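Local coordinates for hemolysin II regulatory protein (Bacillus cereus, PDB 2JJ7) that probably binds DNA through an N-terminal helix-turn-helix motif as a TetR-family transcriptional regulator, at residues 67-71 with 85-90. Residue numbers count along the deposited sequence, not the author numbering.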
loop_
_atom_site.group_PDB
_atom_site.type_symbol
_atom_site.label_atom_id
_atom_site.label_comp_id
_atom_site.label_asym_id
_atom_site.label_seq_id
_atom_site.Cartn_x
_atom_site.Cartn_y
_atom_site.Cartn_z
ATOM N N GLU B 67 -17.890 15.786 7.217
ATOM C CA GLU B 67 -16.706 15.426 7.990
ATOM C C GLU B 67 -17.101 14.364 9.015
ATOM O O GLU B 67 -18.170 14.444 9.622
ATOM C CB GLU B 67 -16.102 16.654 8.658
ATOM C CG GLU B 67 -15.775 17.754 7.650
ATOM C CD GLU B 67 -14.774 18.767 8.168
ATOM O OE1 GLU B 67 -14.748 19.015 9.400
ATOM O OE2 GLU B 67 -14.014 19.312 7.331
ATOM N N LEU B 68 -16.273 13.338 9.165
ATOM C CA LEU B 68 -16.625 12.249 10.067
ATOM C C LEU B 68 -16.404 12.679 11.510
ATOM O O LEU B 68 -15.536 13.513 11.773
ATOM C CB LEU B 68 -15.834 10.981 9.718
ATOM C CG LEU B 68 -16.100 10.420 8.309
ATOM C CD1 LEU B 68 -15.142 9.301 8.034
ATOM C CD2 LEU B 68 -17.557 9.950 8.146
ATOM N N PRO B 69 -17.188 12.115 12.451
ATOM C CA PRO B 69 -16.914 12.390 13.869
ATOM C C PRO B 69 -15.537 11.847 14.234
ATOM O O PRO B 69 -15.025 10.995 13.520
ATOM C CB PRO B 69 -17.998 11.585 14.604
ATOM C CG PRO B 69 -18.384 10.484 13.639
ATOM C CD PRO B 69 -18.270 11.124 12.274
ATOM N N ASN B 70 -14.939 12.353 15.312
ATOM C CA ASN B 70 -13.681 11.816 15.796
ATOM C C ASN B 70 -13.941 10.418 16.326
ATOM O O ASN B 70 -14.641 10.265 17.329
ATOM C CB ASN B 70 -13.118 12.706 16.909
ATOM C CG ASN B 70 -11.714 12.311 17.309
ATOM O OD1 ASN B 70 -11.514 11.612 18.306
ATOM N ND2 ASN B 70 -10.728 12.741 16.523
ATOM N N PHE B 71 -13.405 9.398 15.659
ATOM C CA PHE B 71 -13.694 8.018 16.062
ATOM C C PHE B 71 -13.196 7.603 17.443
ATOM O O PHE B 71 -13.833 6.760 18.085
ATOM C CB PHE B 71 -13.259 7.006 15.004
ATOM C CG PHE B 71 -14.036 7.112 13.720
ATOM C CD1 PHE B 71 -15.394 6.818 13.685
ATOM C CD2 PHE B 71 -13.414 7.520 12.549
ATOM C CE1 PHE B 71 -16.123 6.933 12.485
ATOM C CE2 PHE B 71 -14.141 7.633 11.345
ATOM C CZ PHE B 71 -15.495 7.341 11.327
ATOM N N GLU B 85 -14.390 1.035 13.462
ATOM C CA GLU B 85 -15.379 1.943 12.896
ATOM C C GLU B 85 -14.797 2.723 11.740
ATOM O O GLU B 85 -15.425 2.831 10.672
ATOM C CB GLU B 85 -15.952 2.905 13.939
ATOM C CG GLU B 85 -17.143 3.698 13.382
ATOM C CD GLU B 85 -17.971 4.390 14.448
ATOM O OE1 GLU B 85 -17.493 4.556 15.585
ATOM O OE2 GLU B 85 -19.115 4.771 14.145
ATOM N N TYR B 86 -13.604 3.267 11.960
ATOM C CA TYR B 86 -12.888 3.986 10.925
ATOM C C TYR B 86 -12.771 3.118 9.659
ATOM O O TYR B 86 -13.139 3.548 8.558
ATOM C CB TYR B 86 -11.504 4.377 11.443
ATOM C CG TYR B 86 -10.549 4.895 10.395
ATOM C CD1 TYR B 86 -9.793 4.019 9.605
ATOM C CD2 TYR B 86 -10.383 6.263 10.194
ATOM C CE1 TYR B 86 -8.920 4.498 8.647
ATOM C CE2 TYR B 86 -9.506 6.737 9.238
ATOM C CZ TYR B 86 -8.782 5.857 8.468
ATOM O OH TYR B 86 -7.898 6.343 7.520
ATOM N N LEU B 87 -12.249 1.907 9.829
ATOM C CA LEU B 87 -12.017 0.995 8.713
ATOM C C LEU B 87 -13.308 0.551 8.030
ATOM O O LEU B 87 -13.325 0.348 6.814
ATOM C CB LEU B 87 -11.238 -0.249 9.179
ATOM C CG LEU B 87 -9.779 -0.057 9.610
ATOM C CD1 LEU B 87 -9.189 -1.373 10.107
ATOM C CD2 LEU B 87 -8.930 0.526 8.502
ATOM N N THR B 88 -14.364 0.362 8.820
ATOM C CA THR B 88 -15.667 -0.059 8.294
ATOM C C THR B 88 -16.250 1.058 7.404
ATOM O O THR B 88 -16.653 0.806 6.260
ATOM C CB THR B 88 -16.628 -0.461 9.434
ATOM O OG1 THR B 88 -16.023 -1.497 10.208
ATOM C CG2 THR B 88 -17.996 -0.969 8.903
ATOM N N VAL B 89 -16.252 2.291 7.915
ATOM C CA VAL B 89 -16.763 3.442 7.161
ATOM C C VAL B 89 -15.988 3.615 5.842
ATOM O O VAL B 89 -16.592 3.785 4.778
ATOM C CB VAL B 89 -16.696 4.752 7.983
ATOM C CG1 VAL B 89 -17.026 5.968 7.110
ATOM C CG2 VAL B 89 -17.623 4.694 9.200
ATOM N N PHE B 90 -14.657 3.567 5.907
ATOM C CA PHE B 90 -13.869 3.808 4.699
ATOM C C PHE B 90 -13.896 2.683 3.671
ATOM O O PHE B 90 -14.072 2.947 2.494
ATOM C CB PHE B 90 -12.451 4.289 5.026
ATOM C CG PHE B 90 -12.402 5.745 5.386
ATOM C CD1 PHE B 90 -12.146 6.153 6.697
ATOM C CD2 PHE B 90 -12.687 6.711 4.422
ATOM C CE1 PHE B 90 -12.133 7.515 7.032
ATOM C CE2 PHE B 90 -12.681 8.087 4.739
ATOM C CZ PHE B 90 -12.397 8.487 6.042
#
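In the all-helical, TetR-type C-terminal domain, the extended linker 67-71, leading from helix 51-62 into the short helix 71-74, packs across helix 79-96 at residues 85-90. No hydrogen bond joins the two segments; F71 and L68 make the contact through their side chains. F71, buried, with chi1 m, lays its ring flat against the helix: the CA of Y86 sits 4.1 Å from the F71 ring centroid, 20° off the normal, a CH-pi contact over the face. The CA-to-CB bond of Y86 points sideways, with CB 3.8 Å from F71 CD2; chi1 t then carries the ring on, F71 CD2 lying at its edge, and Y86 OH hydrogen-bonds F126 O. E85, also t, extends along F71, its CG 3.5 Å from F71 CE1; its carboxylate salt-bridges K74 and hydrogen-bonds N75. N70 is the N-cap of helix 71-74, its side chain capping a backbone N just past the segment, and its ND2 hydrogen-bonds E131 OE2. One helical turn beyond E85, V89 places CG2 4.0 Å from F71 CZ. L68, an mt rotamer, fills in beside it: its CD1 lies 3.9 Å from V89 CG1 and 3.5 Å from CZ of F90.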